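Local coordinates for protein halogenase (Chondromyces crocatus, PDB 3E1T) that binds FAD and, as a flavin-dependent halogenase, probably chlorinates an intermediate or precursor in the biosynthesis of chondrochloren, at residues A[8-13]-A[31-36]; A[39-44]-A[128-133]; A[133-138]-A[146-151]. All coordinates share one frame; numbering follows the deposited sequence.

Interaction 1 (A[8-13]-A[31-36]). With FAD (flavin-adenine dinucleotide), chain C.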
# COMPACT_ATOMS: atom_id res chain seq x y z
N PHE A 8 -18.31 13.30 18.99
CA PHE A 8 -17.01 13.75 18.48
C PHE A 8 -17.17 14.50 17.16
O PHE A 8 -18.26 14.57 16.61
CB PHE A 8 -16.08 12.55 18.32
CG PHE A 8 -15.73 11.86 19.61
CD1 PHE A 8 -14.62 12.26 20.35
CD2 PHE A 8 -16.50 10.81 20.10
CE1 PHE A 8 -14.28 11.63 21.53
CE2 PHE A 8 -16.18 10.17 21.29
CZ PHE A 8 -15.07 10.57 22.01
N ASP A 9 -16.10 15.11 16.66
CA ASP A 9 -16.15 15.64 15.30
C ASP A 9 -15.90 14.49 14.31
O ASP A 9 -16.48 14.45 13.23
CB ASP A 9 -15.16 16.80 15.09
CG ASP A 9 -15.43 18.00 16.00
OD1 ASP A 9 -14.55 18.31 16.83
OD2 ASP A 9 -16.50 18.64 15.88
N LEU A 10 -15.07 13.52 14.72
CA LEU A 10 -14.61 12.44 13.84
C LEU A 10 -14.34 11.18 14.63
O LEU A 10 -13.69 11.23 15.67
CB LEU A 10 -13.32 12.86 13.12
CG LEU A 10 -12.48 11.83 12.33
CD1 LEU A 10 -13.27 11.32 11.12
CD2 LEU A 10 -11.16 12.46 11.87
N ILE A 11 -14.82 10.05 14.12
CA ILE A 11 -14.41 8.74 14.63
C ILE A 11 -13.63 8.00 13.55
O ILE A 11 -14.13 7.80 12.44
CB ILE A 11 -15.60 7.87 15.07
CG1 ILE A 11 -16.37 8.56 16.22
CG2 ILE A 11 -15.11 6.48 15.52
CD1 ILE A 11 -17.83 8.15 16.35
N VAL A 12 -12.40 7.60 13.90
CA VAL A 12 -11.56 6.81 13.02
C VAL A 12 -11.50 5.37 13.51
O VAL A 12 -11.25 5.11 14.69
CB VAL A 12 -10.14 7.43 12.91
CG1 VAL A 12 -9.24 6.56 12.04
CG2 VAL A 12 -10.25 8.82 12.31
N ILE A 13 -11.78 4.45 12.59
CA ILE A 13 -11.74 3.03 12.85
C ILE A 13 -10.42 2.42 12.36
O ILE A 13 -10.24 2.16 11.16
CB ILE A 13 -12.88 2.29 12.10
CG1 ILE A 13 -14.21 3.08 12.20
CG2 ILE A 13 -12.96 0.84 12.56
CD1 ILE A 13 -15.36 2.49 11.38
N HIS A 31 -9.90 19.78 16.70
CA HIS A 31 -11.20 19.13 16.63
C HIS A 31 -11.22 17.92 17.55
O HIS A 31 -10.17 17.41 17.93
CB HIS A 31 -11.53 18.73 15.20
CG HIS A 31 -11.63 19.89 14.25
ND1 HIS A 31 -10.75 20.05 13.20
CD2 HIS A 31 -12.49 20.93 14.19
CE1 HIS A 31 -11.08 21.15 12.53
NE2 HIS A 31 -12.13 21.70 13.11
N ARG A 32 -12.43 17.46 17.90
CA ARG A 32 -12.60 16.30 18.77
C ARG A 32 -12.56 15.02 17.94
O ARG A 32 -13.47 14.76 17.15
CB ARG A 32 -13.93 16.37 19.55
CG ARG A 32 -14.26 17.74 20.14
CD ARG A 32 -15.59 17.77 20.93
NE ARG A 32 -16.80 17.44 20.16
CZ ARG A 32 -17.35 18.18 19.19
NH1 ARG A 32 -16.79 19.33 18.80
NH2 ARG A 32 -18.46 17.78 18.60
N VAL A 33 -11.51 14.22 18.10
CA VAL A 33 -11.47 12.94 17.40
C VAL A 33 -11.23 11.75 18.32
O VAL A 33 -10.41 11.81 19.25
CB VAL A 33 -10.56 12.94 16.08
CG1 VAL A 33 -9.76 14.22 15.92
CG2 VAL A 33 -9.68 11.67 15.96
N LEU A 34 -12.00 10.70 18.08
CA LEU A 34 -11.86 9.40 18.70
C LEU A 34 -11.26 8.46 17.65
O LEU A 34 -11.64 8.50 16.48
CB LEU A 34 -13.24 8.87 19.10
CG LEU A 34 -13.52 7.85 20.21
CD1 LEU A 34 -14.62 6.91 19.76
CD2 LEU A 34 -12.31 7.07 20.70
N LEU A 35 -10.35 7.60 18.08
CA LEU A 35 -9.80 6.57 17.22
C LEU A 35 -9.87 5.26 17.97
O LEU A 35 -9.33 5.14 19.08
CB LEU A 35 -8.36 6.95 16.81
CG LEU A 35 -7.22 6.05 16.32
CD1 LEU A 35 -7.47 4.56 16.28
CD2 LEU A 35 -6.69 6.56 14.98
N LEU A 36 -10.56 4.30 17.38
CA LEU A 36 -10.71 2.96 17.95
C LEU A 36 -9.86 1.92 17.22
O LEU A 36 -9.97 1.77 16.00
CB LEU A 36 -12.19 2.54 17.95
CG LEU A 36 -13.20 3.42 18.71
CD1 LEU A 36 -14.61 2.91 18.52
CD2 LEU A 36 -12.88 3.48 20.20
PA FAD C . -3.54 -1.40 8.38
O1A FAD C . -2.05 -1.18 8.47
O2A FAD C . -3.95 -2.78 8.01
O5B FAD C . -4.16 -1.04 9.83
C5B FAD C . -5.56 -1.09 10.07
C4B FAD C . -5.82 -1.20 11.57
O4B FAD C . -7.19 -1.36 11.84
C3B FAD C . -5.11 -2.41 12.17
O3B FAD C . -4.30 -1.96 13.23
C2B FAD C . -6.22 -3.29 12.70
O2B FAD C . -5.86 -3.84 13.93
C1B FAD C . -7.38 -2.32 12.85
N9A FAD C . -8.72 -2.91 12.70
C8A FAD C . -9.15 -3.89 11.84
N7A FAD C . -10.47 -4.08 12.05
C5A FAD C . -10.90 -3.22 13.02
C6A FAD C . -12.14 -2.99 13.63
N6A FAD C . -13.20 -3.77 13.38
N1A FAD C . -12.23 -2.02 14.60
C2A FAD C . -11.13 -1.31 15.00
N3A FAD C . -9.91 -1.56 14.40
C4A FAD C . -9.80 -2.49 13.43
N1 FAD C . 3.26 -1.28 1.93
C2 FAD C . 4.39 -0.52 1.95
O2 FAD C . 4.28 0.70 2.10
N3 FAD C . 5.63 -1.13 1.80
C4 FAD C . 5.72 -2.51 1.63
O4 FAD C . 6.82 -3.06 1.51
C4X FAD C . 4.56 -3.27 1.59
N5 FAD C . 4.61 -4.64 1.42
C5X FAD C . 3.44 -5.38 1.39
C6 FAD C . 3.48 -6.77 1.22
C7 FAD C . 2.29 -7.51 1.19
C7M FAD C . 2.33 -8.95 0.77
C8 FAD C . 1.05 -6.86 1.33
C8M FAD C . -0.25 -7.58 1.10
C9 FAD C . 1.03 -5.48 1.52
C9A FAD C . 2.21 -4.74 1.55
N10 FAD C . 2.15 -3.37 1.74
C10 FAD C . 3.32 -2.64 1.75
C1' FAD C . 0.83 -2.68 2.02
C2' FAD C . 0.61 -2.30 3.49
O2' FAD C . 0.53 -3.50 4.24
C3' FAD C . -0.69 -1.51 3.67
O3' FAD C . -0.94 -0.68 2.56
C4' FAD C . -0.73 -0.59 4.89
O4' FAD C . -0.58 -1.36 6.06
C5' FAD C . -2.07 0.15 4.93
O5' FAD C . -2.24 0.74 6.19
P FAD C . -3.71 0.99 6.79
O1P FAD C . -3.62 2.06 7.86
O2P FAD C . -4.66 1.41 5.72
O3P FAD C . -4.21 -0.43 7.31
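The carbonyl oxygen of R32 takes two backbone donors from the 8-13 segment, D9 N at 2.7 Å and L10 N at 3.2 Å, where the chain turns a corner at D9. From there strands 10-13 and 33-36 run parallel, 16° apart, as the two strands of the beta-alpha-beta unit that opens the Rossmann-type FAD-binding fold; helix 17-27 makes the crossover. The ladder alternates sides: L10 O receives L34 N, L34 O receives V12 N, and V12 O receives L36 N at 2.9 Å. L10, V12, V33 and L35 turn to the face covered by helix 17-27, with V12 CG1 against L35 CD2. I11, I13, L34 and L36 occupy the other face, where I13 and L36 meet V134 of strand 133-140.

At the corner, the D9 carboxylate holds both the backbone and the side chain of R32. D9 OD1 accepts R32 N through its anti lone pair, while OD2 forms a salt bridge with R32 NH1 at 3.0 Å. The two side chains cross at about a right angle, and the carboxylate carbon lies over one guanidinium face, offset toward its rim, with the two planes 67° apart. A chi1 of -65° sets F8 CG beside its backbone N, and one face of the F8 ring is covered by L34, whose CB sits 3.6 Å from the ring centroid, almost exactly on the ring normal, a CH-pi contact. At the opposite end the strands reach the adenine of FAD: L36 O approaches C2A of FAD, and I13 CG2 lies 3.6 Å from N1A of FAD.

Interaction 2 (A[39-44]-A[128-133]). With FAD (flavin-adenine dinucleotide), chain C.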
# COMPACT_ATOMS: atom_id res chain seq x y z
N GLU A 39 -6.59 -3.96 18.22
CA GLU A 39 -5.44 -4.60 18.85
C GLU A 39 -4.86 -3.72 19.95
O GLU A 39 -5.18 -2.53 20.04
CB GLU A 39 -4.35 -4.88 17.79
CG GLU A 39 -4.68 -5.99 16.77
CD GLU A 39 -3.75 -7.21 16.86
OE1 GLU A 39 -3.21 -7.63 15.80
OE2 GLU A 39 -3.56 -7.77 17.97
N ALA A 40 -4.01 -4.32 20.78
CA ALA A 40 -3.17 -3.58 21.70
C ALA A 40 -1.80 -3.42 21.05
O ALA A 40 -1.18 -4.39 20.62
CB ALA A 40 -3.05 -4.33 23.05
N PHE A 41 -1.34 -2.17 20.95
CA PHE A 41 -0.05 -1.88 20.35
C PHE A 41 1.08 -2.15 21.34
O PHE A 41 0.87 -2.08 22.56
CB PHE A 41 -0.01 -0.44 19.83
CG PHE A 41 -0.64 -0.27 18.47
CD1 PHE A 41 -1.59 -1.17 18.00
CD2 PHE A 41 -0.29 0.80 17.67
CE1 PHE A 41 -2.18 -1.00 16.74
CE2 PHE A 41 -0.87 0.97 16.41
CZ PHE A 41 -1.81 0.07 15.95
N PRO A 42 2.28 -2.49 20.83
CA PRO A 42 2.62 -2.67 19.41
C PRO A 42 2.17 -4.03 18.87
O PRO A 42 2.11 -5.01 19.64
CB PRO A 42 4.14 -2.56 19.40
CG PRO A 42 4.57 -3.06 20.73
CD PRO A 42 3.46 -2.71 21.70
N ARG A 43 1.86 -4.09 17.57
CA ARG A 43 1.43 -5.34 16.93
C ARG A 43 2.03 -5.51 15.52
O ARG A 43 2.24 -4.52 14.82
CB ARG A 43 -0.11 -5.41 16.87
CG ARG A 43 -0.80 -4.26 16.11
CD ARG A 43 -1.15 -4.63 14.64
NE ARG A 43 -1.66 -3.47 13.90
CZ ARG A 43 -0.88 -2.57 13.30
NH1 ARG A 43 0.45 -2.69 13.35
NH2 ARG A 43 -1.43 -1.54 12.65
N HIS A 44 2.29 -6.75 15.13
CA HIS A 44 2.86 -7.04 13.82
C HIS A 44 1.90 -6.74 12.69
O HIS A 44 0.72 -7.08 12.76
CB HIS A 44 3.29 -8.50 13.70
CG HIS A 44 3.76 -8.88 12.32
ND1 HIS A 44 2.93 -9.41 11.37
CD2 HIS A 44 4.98 -8.76 11.74
CE1 HIS A 44 3.61 -9.63 10.26
NE2 HIS A 44 4.86 -9.24 10.46
N VAL A 128 -7.27 8.16 21.59
CA VAL A 128 -7.10 6.81 21.03
C VAL A 128 -7.36 5.74 22.09
O VAL A 128 -6.95 5.87 23.25
CB VAL A 128 -5.74 6.58 20.25
CG1 VAL A 128 -5.05 7.89 19.93
CG2 VAL A 128 -4.80 5.62 20.97
N ARG A 129 -8.06 4.69 21.69
CA ARG A 129 -8.43 3.62 22.60
C ARG A 129 -8.19 2.27 21.95
O ARG A 129 -8.88 1.91 20.99
CB ARG A 129 -9.88 3.79 23.04
CG ARG A 129 -10.04 4.84 24.14
CD ARG A 129 -11.23 5.74 23.93
NE ARG A 129 -12.47 5.12 24.39
CZ ARG A 129 -13.58 5.78 24.71
NH1 ARG A 129 -13.63 7.11 24.64
NH2 ARG A 129 -14.64 5.09 25.11
N GLU A 130 -7.19 1.56 22.46
CA GLU A 130 -6.86 0.22 21.99
C GLU A 130 -7.82 -0.80 22.59
O GLU A 130 -8.65 -0.44 23.42
CB GLU A 130 -5.40 -0.11 22.32
CG GLU A 130 -4.40 0.72 21.53
CD GLU A 130 -2.97 0.62 22.05
OE1 GLU A 130 -2.59 -0.42 22.63
OE2 GLU A 130 -2.21 1.58 21.85
N ARG A 131 -7.70 -2.06 22.16
CA ARG A 131 -8.61 -3.15 22.56
C ARG A 131 -10.10 -2.87 22.30
O ARG A 131 -10.98 -3.48 22.92
CB ARG A 131 -8.39 -3.56 24.03
CG ARG A 131 -7.05 -4.25 24.33
CD ARG A 131 -6.64 -5.26 23.25
NE ARG A 131 -7.59 -6.36 23.10
CZ ARG A 131 -7.35 -7.62 23.47
NH1 ARG A 131 -6.19 -7.95 24.02
NH2 ARG A 131 -8.28 -8.55 23.29
N HIS A 132 -10.37 -1.95 21.36
CA HIS A 132 -11.72 -1.55 21.00
C HIS A 132 -12.02 -1.92 19.55
O HIS A 132 -11.45 -1.33 18.61
CB HIS A 132 -11.90 -0.05 21.21
CG HIS A 132 -12.00 0.38 22.65
ND1 HIS A 132 -12.95 1.27 23.09
CD2 HIS A 132 -11.25 0.06 23.73
CE1 HIS A 132 -12.79 1.48 24.39
NE2 HIS A 132 -11.76 0.76 24.80
N GLU A 133 -12.92 -2.89 19.35
CA GLU A 133 -13.30 -3.35 18.01
C GLU A 133 -14.63 -2.78 17.54
O GLU A 133 -15.67 -3.04 18.13
CB GLU A 133 -13.34 -4.88 17.96
CG GLU A 133 -13.77 -5.44 16.61
CD GLU A 133 -13.72 -6.96 16.53
OE1 GLU A 133 -13.73 -7.64 17.58
OE2 GLU A 133 -13.67 -7.48 15.39
PA FAD C . -3.54 -1.40 8.38
O1A FAD C . -2.05 -1.18 8.47
O2A FAD C . -3.95 -2.78 8.01
O5B FAD C . -4.16 -1.04 9.83
C5B FAD C . -5.56 -1.09 10.07
C4B FAD C . -5.82 -1.20 11.57
O4B FAD C . -7.19 -1.36 11.84
C3B FAD C . -5.11 -2.41 12.17
O3B FAD C . -4.30 -1.96 13.23
C2B FAD C . -6.22 -3.29 12.70
O2B FAD C . -5.86 -3.84 13.93
C1B FAD C . -7.38 -2.32 12.85
N9A FAD C . -8.72 -2.91 12.70
C8A FAD C . -9.15 -3.89 11.84
N7A FAD C . -10.47 -4.08 12.05
C5A FAD C . -10.90 -3.22 13.02
C6A FAD C . -12.14 -2.99 13.63
N6A FAD C . -13.20 -3.77 13.38
N1A FAD C . -12.23 -2.02 14.60
C2A FAD C . -11.13 -1.31 15.00
N3A FAD C . -9.91 -1.56 14.40
C4A FAD C . -9.80 -2.49 13.43
N1 FAD C . 3.26 -1.28 1.93
C2 FAD C . 4.39 -0.52 1.95
O2 FAD C . 4.28 0.70 2.10
N3 FAD C . 5.63 -1.13 1.80
C4 FAD C . 5.72 -2.51 1.63
O4 FAD C . 6.82 -3.06 1.51
C4X FAD C . 4.56 -3.27 1.59
N5 FAD C . 4.61 -4.64 1.42
C5X FAD C . 3.44 -5.38 1.39
C6 FAD C . 3.48 -6.77 1.22
C7 FAD C . 2.29 -7.51 1.19
C7M FAD C . 2.33 -8.95 0.77
C8 FAD C . 1.05 -6.86 1.33
C8M FAD C . -0.25 -7.58 1.10
C9 FAD C . 1.03 -5.48 1.52
C9A FAD C . 2.21 -4.74 1.55
N10 FAD C . 2.15 -3.37 1.74
C10 FAD C . 3.32 -2.64 1.75
C1' FAD C . 0.83 -2.68 2.02
C2' FAD C . 0.61 -2.30 3.49
O2' FAD C . 0.53 -3.50 4.24
C3' FAD C . -0.69 -1.51 3.67
O3' FAD C . -0.94 -0.68 2.56
C4' FAD C . -0.73 -0.59 4.89
O4' FAD C . -0.58 -1.36 6.06
C5' FAD C . -2.07 0.15 4.93
O5' FAD C . -2.24 0.74 6.19
P FAD C . -3.71 0.99 6.79
O1P FAD C . -3.62 2.06 7.86
O2P FAD C . -4.66 1.41 5.72
O3P FAD C . -4.21 -0.43 7.31
O HOH W 1 -0.08 0.29 23.48
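E39 O opens the contact by accepting a weak but nearly straight hydrogen bond from R131 N (3.3 Å), and the same oxygen rests against E130 CB. The E39 side chain leads the other way, toward the FAD ribose, where its CG lies 3.8 Å from O2B of FAD. Next, A40 lays its CB against R131 CD at 3.7 Å, and its CA meets E130 OE1.

At F41 the backbone meets the E130 carboxylate: F41 N donates to E130 OE1 at 2.7 Å, reaching the oxygen from above the carboxylate plane, 66° out of it. The glutamate is extended beyond CG, which carries the carboxylate to the F41 backbone; OE2 lies beside F41 CB, and the side chains cross at about a right angle. A water lies within hydrogen-bonding distance of both F41 O and E130 OE1. After the cis peptide bond preceding P42, R43 turns back to the cofactor: NE and NH2 both donate to the ribose hydroxyl O3B of FAD, NH2 at 3.0 Å, with the oxygen in the guanidinium plane. F41 CZ lies over one face of that guanidinium, offset toward its rim, and D114 forms a salt bridge with NH1.

This FAD-binding loop, which follows strand 33-36, touches the turn after strand 127-129 at E130 and R131, and helix 110-123 through F41, whose side chain packs on L118 and R119; R119 also forms a salt bridge with E130 OE2.

Interaction 3 (A[133-138]-A[146-151]). With FAD (flavin-adenine dinucleotide), chain C.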
# COMPACT_ATOMS: atom_id res chain seq x y z
N GLU A 133 -12.92 -2.89 19.35
CA GLU A 133 -13.30 -3.35 18.01
C GLU A 133 -14.63 -2.78 17.54
O GLU A 133 -15.67 -3.04 18.13
CB GLU A 133 -13.34 -4.88 17.96
CG GLU A 133 -13.77 -5.44 16.61
CD GLU A 133 -13.72 -6.96 16.53
OE1 GLU A 133 -13.73 -7.64 17.58
OE2 GLU A 133 -13.67 -7.48 15.39
N VAL A 134 -14.59 -2.00 16.45
CA VAL A 134 -15.81 -1.50 15.80
C VAL A 134 -16.56 -2.64 15.12
O VAL A 134 -15.96 -3.48 14.45
CB VAL A 134 -15.51 -0.35 14.81
CG1 VAL A 134 -16.77 0.09 14.06
CG2 VAL A 134 -14.92 0.84 15.55
N ILE A 135 -17.87 -2.66 15.34
CA ILE A 135 -18.74 -3.75 14.92
C ILE A 135 -19.60 -3.30 13.75
O ILE A 135 -19.83 -4.05 12.79
CB ILE A 135 -19.65 -4.22 16.10
CG1 ILE A 135 -18.82 -4.57 17.33
CG2 ILE A 135 -20.53 -5.40 15.70
CD1 ILE A 135 -17.87 -5.75 17.13
N ASP A 136 -20.09 -2.07 13.83
CA ASP A 136 -20.98 -1.52 12.83
C ASP A 136 -20.82 -0.03 12.80
O ASP A 136 -20.53 0.58 13.83
CB ASP A 136 -22.45 -1.83 13.19
CG ASP A 136 -22.72 -3.31 13.31
OD1 ASP A 136 -22.81 -3.98 12.26
OD2 ASP A 136 -22.86 -3.79 14.46
N VAL A 137 -21.01 0.56 11.62
CA VAL A 137 -21.23 1.99 11.47
C VAL A 137 -22.75 2.24 11.47
O VAL A 137 -23.48 1.52 10.80
CB VAL A 137 -20.59 2.55 10.17
CG1 VAL A 137 -20.92 4.03 10.00
CG2 VAL A 137 -19.06 2.34 10.16
N LEU A 138 -23.20 3.27 12.19
CA LEU A 138 -24.63 3.54 12.34
C LEU A 138 -25.08 4.68 11.45
O LEU A 138 -24.39 5.68 11.32
CB LEU A 138 -24.99 3.83 13.80
CG LEU A 138 -24.51 2.80 14.83
CD1 LEU A 138 -24.75 3.29 16.26
CD2 LEU A 138 -25.14 1.44 14.61
N GLY A 146 -22.56 7.40 13.59
CA GLY A 146 -21.82 6.84 14.70
C GLY A 146 -21.35 5.43 14.44
O GLY A 146 -21.40 4.95 13.31
N VAL A 147 -20.86 4.79 15.49
CA VAL A 147 -20.42 3.41 15.42
C VAL A 147 -20.91 2.61 16.62
O VAL A 147 -21.17 3.18 17.68
CB VAL A 147 -18.86 3.29 15.32
CG1 VAL A 147 -18.34 3.94 14.03
CG2 VAL A 147 -18.18 3.88 16.56
N ARG A 148 -21.05 1.30 16.45
CA ARG A 148 -21.16 0.37 17.58
C ARG A 148 -19.82 -0.34 17.73
O ARG A 148 -19.26 -0.82 16.74
CB ARG A 148 -22.27 -0.67 17.38
CG ARG A 148 -22.02 -1.99 18.13
CD ARG A 148 -23.23 -2.92 18.24
NE ARG A 148 -24.06 -2.94 17.03
CZ ARG A 148 -25.20 -2.28 16.91
NH1 ARG A 148 -25.64 -1.55 17.92
NH2 ARG A 148 -25.89 -2.34 15.79
N TYR A 149 -19.32 -0.41 18.96
CA TYR A 149 -18.06 -1.11 19.25
C TYR A 149 -18.14 -1.91 20.55
O TYR A 149 -19.06 -1.72 21.33
CB TYR A 149 -16.89 -0.11 19.32
CG TYR A 149 -16.97 0.90 20.45
CD1 TYR A 149 -16.29 0.69 21.65
CD2 TYR A 149 -17.70 2.08 20.31
CE1 TYR A 149 -16.36 1.63 22.69
CE2 TYR A 149 -17.78 3.02 21.34
CZ TYR A 149 -17.10 2.79 22.52
OH TYR A 149 -17.17 3.72 23.54
N ARG A 150 -17.16 -2.79 20.75
CA ARG A 150 -16.93 -3.43 22.05
C ARG A 150 -15.66 -2.84 22.64
O ARG A 150 -14.65 -2.75 21.94
CB ARG A 150 -16.76 -4.95 21.92
CG ARG A 150 -17.66 -5.63 20.91
CD ARG A 150 -17.32 -7.12 20.82
NE ARG A 150 -17.87 -7.87 21.95
CZ ARG A 150 -17.48 -9.10 22.30
NH1 ARG A 150 -16.52 -9.73 21.62
NH2 ARG A 150 -18.05 -9.70 23.34
N ASN A 151 -15.71 -2.44 23.91
CA ASN A 151 -14.52 -1.91 24.59
C ASN A 151 -13.61 -3.04 25.07
O ASN A 151 -13.77 -4.19 24.65
CB ASN A 151 -14.90 -0.93 25.71
CG ASN A 151 -15.55 -1.61 26.91
OD1 ASN A 151 -15.61 -2.84 27.00
ND2 ASN A 151 -16.02 -0.81 27.86
PA FAD C . -3.54 -1.40 8.38
O1A FAD C . -2.05 -1.18 8.47
O2A FAD C . -3.95 -2.78 8.01
O5B FAD C . -4.16 -1.04 9.83
C5B FAD C . -5.56 -1.09 10.07
C4B FAD C . -5.82 -1.20 11.57
O4B FAD C . -7.19 -1.36 11.84
C3B FAD C . -5.11 -2.41 12.17
O3B FAD C . -4.30 -1.96 13.23
C2B FAD C . -6.22 -3.29 12.70
O2B FAD C . -5.86 -3.84 13.93
C1B FAD C . -7.38 -2.32 12.85
N9A FAD C . -8.72 -2.91 12.70
C8A FAD C . -9.15 -3.89 11.84
N7A FAD C . -10.47 -4.08 12.05
C5A FAD C . -10.90 -3.22 13.02
C6A FAD C . -12.14 -2.99 13.63
N6A FAD C . -13.20 -3.77 13.38
N1A FAD C . -12.23 -2.02 14.60
C2A FAD C . -11.13 -1.31 15.00
N3A FAD C . -9.91 -1.56 14.40
C4A FAD C . -9.80 -2.49 13.43
N1 FAD C . 3.26 -1.28 1.93
C2 FAD C . 4.39 -0.52 1.95
O2 FAD C . 4.28 0.70 2.10
N3 FAD C . 5.63 -1.13 1.80
C4 FAD C . 5.72 -2.51 1.63
O4 FAD C . 6.82 -3.06 1.51
C4X FAD C . 4.56 -3.27 1.59
N5 FAD C . 4.61 -4.64 1.42
C5X FAD C . 3.44 -5.38 1.39
C6 FAD C . 3.48 -6.77 1.22
C7 FAD C . 2.29 -7.51 1.19
C7M FAD C . 2.33 -8.95 0.77
C8 FAD C . 1.05 -6.86 1.33
C8M FAD C . -0.25 -7.58 1.10
C9 FAD C . 1.03 -5.48 1.52
C9A FAD C . 2.21 -4.74 1.55
N10 FAD C . 2.15 -3.37 1.74
C10 FAD C . 3.32 -2.64 1.75
C1' FAD C . 0.83 -2.68 2.02
C2' FAD C . 0.61 -2.30 3.49
O2' FAD C . 0.53 -3.50 4.24
C3' FAD C . -0.69 -1.51 3.67
O3' FAD C . -0.94 -0.68 2.56
C4' FAD C . -0.73 -0.59 4.89
O4' FAD C . -0.58 -1.36 6.06
C5' FAD C . -2.07 0.15 4.93
O5' FAD C . -2.24 0.74 6.19
P FAD C . -3.71 0.99 6.79
O1P FAD C . -3.62 2.06 7.86
O2P FAD C . -4.66 1.41 5.72
O3P FAD C . -4.21 -0.43 7.31
O HOH W 2 -24.00 -5.49 16.06
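I135 and D136 both face R148 across an antiparallel hairpin, forming a classic beta bulge between strands 133-140 and 143-150. R148 O accepts both amides, I135 N at 2.7 Å and D136 N at 3.3 Å, and the register shifts by one residue between the V134-Y149 and D136-R148 pairs. At the bulge I135 points toward R148 and R150, its CB packing on R148 CG and its CD1 lying 3.8 Å from R150 CG.

D136 and R148 lie side by side, pointing the same way. With CG anti to the backbone N (chi1 153°) and the chain bent at chi3 (38°), R148 directs NE to D136 OD2 at 3.0 Å. In this salt bridge NE approaches OD2 on its anti side but tilted from the carboxylate plane, with the two flat groups 71° apart. A water donates to the same OD2. L138 CD2 lies over one face of the guanidinium, the two side chains crossing at about a right angle.

On the face carrying V134, V137, V147 and Y149, V134 CG1 packs against V147 CB at 4.0 Å. CG of Y149 lies between its backbone N and carbonyl carbon, and the ring leads away from strand 133-140 to meet H132. The E133 carboxylate pairs with R173. V134 reads the adenine edge through its backbone: V134 N donates to N1A of FAD, and N6A of FAD donates to V134 O, each at 3.0 Å.

In the fold
The three contacts follow one another along the chain and gather around the adenosine end of FAD, on the same side of the chain's centre. Interactions 1 and 2 have centres 15 Å apart and share the parallel five-stranded sheet, in which strand 33-36 lies between 10-13 and 127-129; R129 N probably donates to L35 O. Interaction 3 belongs to the four-stranded mixed sheet, its centre 12 Å from interaction 1; the chain passes from that sheet to the parallel one at D9, and V137 packs on I13 between them. Interactions 2 and 3 share E133, where the chain passes from one sheet to the other. Together they contact the adenine and ribose, away from the flavin ring.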